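Local coordinates for protein uncharacterized tRNA/rRNA methyltransferase HI_0380 (Haemophilus influenzae, PDB 3ILK) that probably acts as an RNA-binding methyltransferase of the TrmH (SpoU) family, transferring a methyl group from S-adenosyl-L-methionine to RNA, at residues R26-K29 with Q35-L38; F113-I118 with N122-K127. All coordinates share one frame; numbering follows the deposited sequence.

Contact 1. Residues R26-K29 with Q35-L38. With SO4 (sulfate ion), chain I.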
ATOM      1  N   ARG A  26      18.831  -1.484 -11.357  1.00 21.10           N
ATOM      2  CA  ARG A  26      18.050  -2.416 -10.506  1.00 21.75           C
ATOM      3  C   ARG A  26      16.655  -1.859 -10.106  1.00 22.06           C
ATOM      4  O   ARG A  26      15.617  -2.516 -10.372  1.00 21.04           O
ATOM      5  CB  ARG A  26      18.917  -2.858  -9.298  1.00 22.18           C
ATOM      6  CG  ARG A  26      18.277  -3.923  -8.391  1.00 23.72           C
ATOM      7  CD  ARG A  26      19.121  -4.126  -7.158  1.00 25.84           C
ATOM      8  NE  ARG A  26      18.710  -5.301  -6.369  1.00 30.11           N
ATOM      9  CZ  ARG A  26      19.316  -5.714  -5.265  1.00 25.25           C
ATOM     10  NH1 ARG A  26      20.376  -5.079  -4.805  1.00 26.39           N
ATOM     11  NH2 ARG A  26      18.867  -6.770  -4.626  1.00 28.43           N
ATOM     12  N   ALA A  27      16.605  -0.655  -9.509  1.00 21.11           N
ATOM     13  CA  ALA A  27      15.306  -0.018  -9.138  1.00 20.77           C
ATOM     14  C   ALA A  27      14.319   0.055 -10.321  1.00 20.16           C
ATOM     15  O   ALA A  27      13.167  -0.384 -10.214  1.00 18.97           O
ATOM     16  CB  ALA A  27      15.502   1.403  -8.510  1.00 20.35           C
HETATM   17  N   MSE A  28      14.803   0.527 -11.449  1.00 20.18           N
HETATM   18  CA  MSE A  28      14.027   0.525 -12.686  1.00 20.28           C
HETATM   19  C   MSE A  28      13.454  -0.856 -13.075  1.00 20.43           C
HETATM   20  O   MSE A  28      12.243  -0.963 -13.452  1.00 20.27           O
HETATM   21  CB  MSE A  28      14.891   1.010 -13.858  1.00 22.62           C
HETATM   22  CG  MSE A  28      15.360   2.452 -13.747  1.00 21.81           C
HETATM   23 SE   MSE A  28      16.615   2.997 -15.117  0.60 20.93          SE
HETATM   24  CE  MSE A  28      15.707   2.620 -16.760  1.00 13.17           C
ATOM     25  N   LYS A  29      14.318  -1.868 -13.106  1.00 18.51           N
ATOM     26  CA  LYS A  29      13.895  -3.190 -13.513  1.00 19.46           C
ATOM     27  C   LYS A  29      12.843  -3.784 -12.566  1.00 19.65           C
ATOM     28  O   LYS A  29      11.954  -4.492 -13.026  1.00 20.16           O
ATOM     29  CB  LYS A  29      15.088  -4.154 -13.680  1.00 18.61           C
ATOM     30  CG  LYS A  29      14.725  -5.479 -14.406  1.00 17.42           C
ATOM     31  CD  LYS A  29      15.939  -6.297 -14.681  1.00 23.40           C
ATOM     32  CE  LYS A  29      15.614  -7.553 -15.495  1.00 25.51           C
ATOM     33  NZ  LYS A  29      16.856  -8.252 -15.836  1.00 24.94           N
ATOM     34  N   GLN A  35      14.575   2.019 -20.137  1.00 21.42           N
ATOM     35  CA  GLN A  35      15.388   2.959 -20.917  1.00 22.96           C
ATOM     36  C   GLN A  35      16.155   3.891 -20.045  1.00 22.29           C
ATOM     37  O   GLN A  35      15.572   4.785 -19.446  1.00 23.09           O
ATOM     38  CB  GLN A  35      14.556   3.824 -21.836  1.00 24.73           C
ATOM     39  CG  GLN A  35      13.521   3.076 -22.647  1.00 31.11           C
ATOM     40  CD  GLN A  35      14.001   2.786 -24.028  1.00 41.65           C
ATOM     41  OE1 GLN A  35      13.543   3.402 -24.994  1.00 47.69           O
ATOM     42  NE2 GLN A  35      14.963   1.870 -24.147  1.00 45.06           N
ATOM     43  N   LEU A  36      17.460   3.706 -20.033  1.00 20.97           N
ATOM     44  CA  LEU A  36      18.353   4.448 -19.196  1.00 20.84           C
ATOM     45  C   LEU A  36      19.328   5.305 -20.057  1.00 20.80           C
ATOM     46  O   LEU A  36      19.927   4.823 -21.021  1.00 20.37           O
ATOM     47  CB  LEU A  36      19.146   3.462 -18.283  1.00 19.65           C
ATOM     48  CG  LEU A  36      20.179   4.161 -17.404  1.00 18.79           C
ATOM     49  CD1 LEU A  36      19.474   5.048 -16.357  1.00 21.14           C
ATOM     50  CD2 LEU A  36      21.123   3.118 -16.706  1.00 18.34           C
ATOM     51  N   CYS A  37      19.474   6.568 -19.675  1.00 22.02           N
ATOM     52  CA  CYS A  37      20.417   7.494 -20.293  1.00 22.70           C
ATOM     53  C   CYS A  37      21.262   8.194 -19.220  1.00 23.77           C
ATOM     54  O   CYS A  37      20.711   8.761 -18.246  1.00 24.85           O
ATOM     55  CB  CYS A  37      19.624   8.491 -21.122  1.00 22.26           C
ATOM     56  SG  CYS A  37      20.572   9.746 -21.981  1.00 26.06           S
ATOM     57  N   LEU A  38      22.586   8.110 -19.386  1.00 21.91           N
ATOM     58  CA  LEU A  38      23.616   8.773 -18.571  1.00 21.56           C
ATOM     59  C   LEU A  38      24.208  10.031 -19.254  1.00 21.42           C
ATOM     60  O   LEU A  38      24.568   9.972 -20.445  1.00 19.83           O
ATOM     61  CB  LEU A  38      24.728   7.768 -18.241  1.00 20.05           C
ATOM     62  CG  LEU A  38      24.293   6.348 -17.786  1.00 20.24           C
ATOM     63  CD1 LEU A  38      25.530   5.474 -17.480  1.00 18.03           C
ATOM     64  CD2 LEU A  38      23.345   6.434 -16.543  1.00 19.06           C
TER
HETATM   65  S   SO4 I 246      21.746  -6.672  -1.802  0.70 55.30           S
HETATM   66  O1  SO4 I 246      21.633  -7.810  -2.695  0.70 56.20           O
HETATM   67  O2  SO4 I 246      23.085  -6.085  -1.925  0.70 57.66           O
HETATM   68  O3  SO4 I 246      20.773  -5.654  -2.169  0.70 57.30           O
HETATM   69  O4  SO4 I 246      21.527  -7.056  -0.423  0.70 57.54           O

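Contact 2. Residues F113-I118 with N122-K127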
ATOM      1  N   PHE A 113      16.918  13.111 -13.472  1.00 22.38           N
ATOM      2  CA  PHE A 113      17.395  13.099 -12.096  1.00 23.08           C
ATOM      3  C   PHE A 113      18.664  13.905 -12.042  1.00 24.70           C
ATOM      4  O   PHE A 113      19.706  13.522 -12.646  1.00 25.94           O
ATOM      5  CB  PHE A 113      17.583  11.648 -11.629  1.00 21.05           C
ATOM      6  CG  PHE A 113      16.276  10.879 -11.527  1.00 22.12           C
ATOM      7  CD1 PHE A 113      15.669  10.329 -12.671  1.00 20.36           C
ATOM      8  CD2 PHE A 113      15.651  10.721 -10.293  1.00 18.89           C
ATOM      9  CE1 PHE A 113      14.461   9.629 -12.574  1.00 25.59           C
ATOM     10  CE2 PHE A 113      14.443  10.046 -10.192  1.00 22.17           C
ATOM     11  CZ  PHE A 113      13.839   9.508 -11.338  1.00 20.84           C
ATOM     12  N   GLY A 114      18.598  15.034 -11.318  1.00 24.94           N
ATOM     13  CA  GLY A 114      19.714  15.964 -11.300  1.00 23.46           C
ATOM     14  C   GLY A 114      20.679  15.418 -10.299  1.00 25.17           C
ATOM     15  O   GLY A 114      20.376  14.445  -9.599  1.00 23.07           O
ATOM     16  N   ARG A 115      21.848  16.035 -10.243  1.00 26.11           N
ATOM     17  CA  ARG A 115      22.874  15.690  -9.289  1.00 28.82           C
ATOM     18  C   ARG A 115      22.426  15.819  -7.825  1.00 29.74           C
ATOM     19  O   ARG A 115      21.807  16.818  -7.426  1.00 28.63           O
ATOM     20  CB  ARG A 115      24.056  16.619  -9.522  1.00 29.78           C
ATOM     21  CG  ARG A 115      24.554  16.632 -10.962  1.00 35.22           C
ATOM     22  CD  ARG A 115      25.078  18.036 -11.418  1.00 40.65           C
ATOM     23  NE  ARG A 115      23.987  18.725 -12.124  1.00 46.02           N
ATOM     24  CZ  ARG A 115      24.039  19.180 -13.380  1.00 43.09           C
ATOM     25  NH1 ARG A 115      22.985  19.750 -13.897  1.00 32.69           N
ATOM     26  NH2 ARG A 115      25.131  19.055 -14.121  1.00 46.91           N
ATOM     27  N   GLU A 116      22.786  14.810  -7.021  1.00 30.70           N
ATOM     28  CA  GLU A 116      22.561  14.800  -5.585  1.00 31.53           C
ATOM     29  C   GLU A 116      23.127  16.105  -4.964  1.00 31.03           C
ATOM     30  O   GLU A 116      24.228  16.522  -5.276  1.00 31.66           O
ATOM     31  CB  GLU A 116      23.255  13.557  -5.002  1.00 33.42           C
ATOM     32  CG  GLU A 116      22.498  12.829  -3.870  1.00 36.86           C
ATOM     33  CD  GLU A 116      23.031  11.417  -3.611  1.00 38.70           C
ATOM     34  OE1 GLU A 116      22.919  10.532  -4.516  1.00 33.76           O
ATOM     35  OE2 GLU A 116      23.560  11.189  -2.475  1.00 43.19           O
ATOM     36  N   ARG A 117      22.316  16.764  -4.141  1.00 31.80           N
ATOM     37  CA  ARG A 117      22.659  18.013  -3.430  0.50 31.43           C
ATOM     38  C   ARG A 117      23.170  19.171  -4.314  1.00 31.22           C
ATOM     39  O   ARG A 117      23.875  20.082  -3.828  1.00 32.74           O
ATOM     40  CB  ARG A 117      23.630  17.769  -2.258  0.50 31.49           C
ATOM     41  CG  ARG A 117      23.088  16.870  -1.142  0.50 31.95           C
ATOM     42  CD  ARG A 117      23.190  17.536   0.240  0.50 30.48           C
ATOM     43  NE  ARG A 117      24.516  18.063   0.566  0.50 29.23           N
ATOM     44  CZ  ARG A 117      24.721  19.057   1.428  0.50 28.51           C
ATOM     45  NH1 ARG A 117      23.686  19.641   2.029  0.50 27.52           N
ATOM     46  NH2 ARG A 117      25.952  19.486   1.686  0.50 26.89           N
ATOM     47  N   ILE A 118      22.801  19.164  -5.593  1.00 28.47           N
ATOM     48  CA  ILE A 118      23.157  20.248  -6.513  1.00 26.22           C
ATOM     49  C   ILE A 118      21.916  20.566  -7.384  1.00 26.16           C
ATOM     50  O   ILE A 118      21.530  21.724  -7.557  1.00 25.75           O
ATOM     51  CB  ILE A 118      24.369  19.852  -7.413  1.00 25.57           C
ATOM     52  CG1 ILE A 118      25.633  19.588  -6.563  1.00 27.88           C
ATOM     53  CG2 ILE A 118      24.615  20.933  -8.476  1.00 24.65           C
ATOM     54  CD1 ILE A 118      26.756  18.887  -7.348  1.00 26.59           C
ATOM     55  N   ASN A 122      19.826  26.334 -13.898  1.00 19.67           N
ATOM     56  CA  ASN A 122      18.862  27.225 -14.465  1.00 21.44           C
ATOM     57  C   ASN A 122      18.400  26.822 -15.866  1.00 21.71           C
ATOM     58  O   ASN A 122      17.235  26.647 -16.040  1.00 24.64           O
ATOM     59  CB  ASN A 122      19.443  28.648 -14.543  1.00 21.11           C
ATOM     60  CG  ASN A 122      18.879  29.586 -13.512  1.00 22.51           C
ATOM     61  OD1 ASN A 122      17.815  29.335 -12.918  1.00 27.63           O
ATOM     62  ND2 ASN A 122      19.568  30.722 -13.308  1.00 20.63           N
ATOM     63  N   GLU A 123      19.281  26.795 -16.866  1.00 22.06           N
ATOM     64  CA  GLU A 123      18.960  26.324 -18.228  1.00 22.57           C
ATOM     65  C   GLU A 123      18.228  24.947 -18.240  1.00 22.27           C
ATOM     66  O   GLU A 123      17.146  24.810 -18.892  1.00 20.18           O
ATOM     67  CB  GLU A 123      20.243  26.248 -19.067  1.00 24.45           C
ATOM     68  CG  GLU A 123      20.066  25.790 -20.508  1.00 28.10           C
ATOM     69  CD  GLU A 123      21.387  25.787 -21.286  1.00 34.51           C
ATOM     70  OE1 GLU A 123      22.496  25.642 -20.671  1.00 34.22           O
ATOM     71  OE2 GLU A 123      21.309  25.936 -22.530  1.00 38.26           O
ATOM     72  N   GLU A 124      18.753  23.972 -17.490  1.00 19.56           N
ATOM     73  CA  GLU A 124      18.138  22.626 -17.431  1.00 19.93           C
ATOM     74  C   GLU A 124      16.715  22.686 -16.857  1.00 22.48           C
ATOM     75  O   GLU A 124      15.806  22.103 -17.460  1.00 21.11           O
ATOM     76  CB  GLU A 124      18.972  21.608 -16.670  1.00 19.91           C
ATOM     77  CG  GLU A 124      20.334  21.394 -17.403  1.00 18.43           C
ATOM     78  CD  GLU A 124      21.422  20.777 -16.506  1.00 22.71           C
ATOM     79  OE1 GLU A 124      21.243  20.615 -15.300  1.00 18.53           O
ATOM     80  OE2 GLU A 124      22.481  20.499 -17.041  1.00 24.09           O
ATOM     81  N   LEU A 125      16.524  23.402 -15.726  1.00 23.15           N
ATOM     82  CA  LEU A 125      15.163  23.619 -15.160  1.00 23.27           C
ATOM     83  C   LEU A 125      14.205  24.233 -16.161  1.00 24.50           C
ATOM     84  O   LEU A 125      13.036  23.810 -16.254  1.00 26.34           O
ATOM     85  CB  LEU A 125      15.214  24.490 -13.894  1.00 23.48           C
ATOM     86  CG  LEU A 125      16.056  23.991 -12.675  1.00 22.51           C
ATOM     87  CD1 LEU A 125      16.138  25.106 -11.584  1.00 19.50           C
ATOM     88  CD2 LEU A 125      15.526  22.693 -12.046  1.00 19.48           C
ATOM     89  N   LEU A 126      14.667  25.253 -16.896  1.00 23.67           N
ATOM     90  CA  LEU A 126      13.800  25.931 -17.878  1.00 24.39           C
ATOM     91  C   LEU A 126      13.409  24.931 -18.965  1.00 24.56           C
ATOM     92  O   LEU A 126      12.313  24.996 -19.521  1.00 24.54           O
ATOM     93  CB  LEU A 126      14.485  27.182 -18.491  1.00 22.88           C
ATOM     94  CG  LEU A 126      13.741  27.959 -19.609  1.00 28.27           C
ATOM     95  CD1 LEU A 126      12.410  28.502 -19.134  1.00 24.06           C
ATOM     96  CD2 LEU A 126      14.616  29.106 -20.201  1.00 29.18           C
ATOM     97  N   LYS A 127      14.279  23.965 -19.238  1.00 24.01           N
ATOM     98  CA  LYS A 127      13.932  22.985 -20.253  1.00 24.57           C
ATOM     99  C   LYS A 127      13.000  21.853 -19.786  1.00 24.50           C
ATOM    100  O   LYS A 127      12.535  21.081 -20.625  1.00 26.71           O
ATOM    101  CB  LYS A 127      15.177  22.468 -20.958  1.00 24.47           C
ATOM    102  CG  LYS A 127      15.902  23.534 -21.799  1.00 23.27           C
ATOM    103  CD  LYS A 127      17.318  23.047 -22.164  1.00 26.71           C
ATOM    104  CE  LYS A 127      17.932  23.869 -23.308  1.00 30.00           C
ATOM    105  NZ  LYS A 127      19.393  23.548 -23.383  1.00 32.28           N
TER

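Contact 1. Residues R26-K29 with Q35-L38
Met28, a selenomethionine on helix 18-31, reaches down onto Leu36 and the backbone of Gln35 in strand 35-39. Its CG stands anti to the carbonyl carbon (chi1 -64°) and the chain runs straight on to selenium, carrying it to the leucine, then bends at chi3 (56°), which turns the terminal methyl toward the carbonyl of Gln35. SE lies 3.7 Å from Leu36 CD1, and the two side chains cross at about a right angle. The methyl rests against the Gln35 carbonyl, Met28 CE being 3.5 Å from Gln35 O, and also nears Leu36 CB (3.9 Å). Leu36 offers CD1 to the selenium, while the CA-CB bond of Gln35 leads away from the helix. This is the helix-on-sheet packing of a beta-alpha-beta unit, strand 8-13, helix 18-31 and strand 35-39; Ile10, Leu12 and Ile58 also line it. On another side of the helix, Arg26 holds its aliphatic chain extended and takes a sulfate, probably from the crystallisation liquor, at the guanidinium edge. Arg26 NH1 donates to sulfate O3 at 2.7 Å, and Arg26 NH2 adds a weak bond to the same O3 at 3.3 Å. Asn20 and Asn144, both of the second subunit, also bond to the sulfate, placing the anion at the dimer interface. The helix thus presents two chemistries: no hydrogen bond joins it to the strand here, so the segments are joined by van der Waals packing, apolar at Leu36 and against a carbonyl at Gln35, while Arg26 provides a basic group able to hold an anion between the subunits.

Contact 2. Residues F113-I118 with N122-K127
Arg115 and Glu124 belong to two differently shaped pieces of backbone: residues 115-118 form a type II beta turn, closed by Ile118 N to Arg115 O at 3.1 Å, whereas 122-126 is a short helix with Leu126 N bonded to Asn122 O at 3.0 Å. Bends at chi2 and chi3 (-96°) carry the arginine chain across to the helix, where Glu124 comes to meet it extended beyond CG. The two form a salt bridge, NH1 of Arg115 to OE1 of Glu124, but the modelled separation is too short to be trusted. As placed, the carboxylate sits at the guanidinium edge and the two planes are nearly coplanar. The turn follows strand 109-113 of the SpoU-type SPOUT fold and begins just after Gly114, which by similarity binds S-adenosyl-L-methionine. Other partners hold the same groups: Arg115 NE bonds to Gly119 O and NH2 pairs with Glu14, while Glu124 OE1 accepts from Thr121 N, as in one half of a capping box at the helix start. Along the helix surface, Lys127 NZ makes a salt bridge with Glu123 OE2 at 3.2 Å, approaching from above the carboxylate plane, and a second with Asp69.

Contacts 1 and 2 lie on the same side of the chain's centre, their centres 19 Å apart and their nearest atoms about 7 Å apart, without touching. Strand 8-13 runs between their strands, 35-39 and 109-113, in the parallel sheet, and Met28 and Phe113 both pack on its Ile10 and on Val149 of helix 145-169. The presumed cofactor site includes Gly114 of contact 2, and the Arg115 side chain is about 9 Å from that of Thr81, another of its residues; contact 1 lies away from it. Across the dimer interface the two regions approach each other: Glu116 of one subunit makes a long, weak ion pair with Arg26 of the other, the residue that in contact 1 holds sulfate.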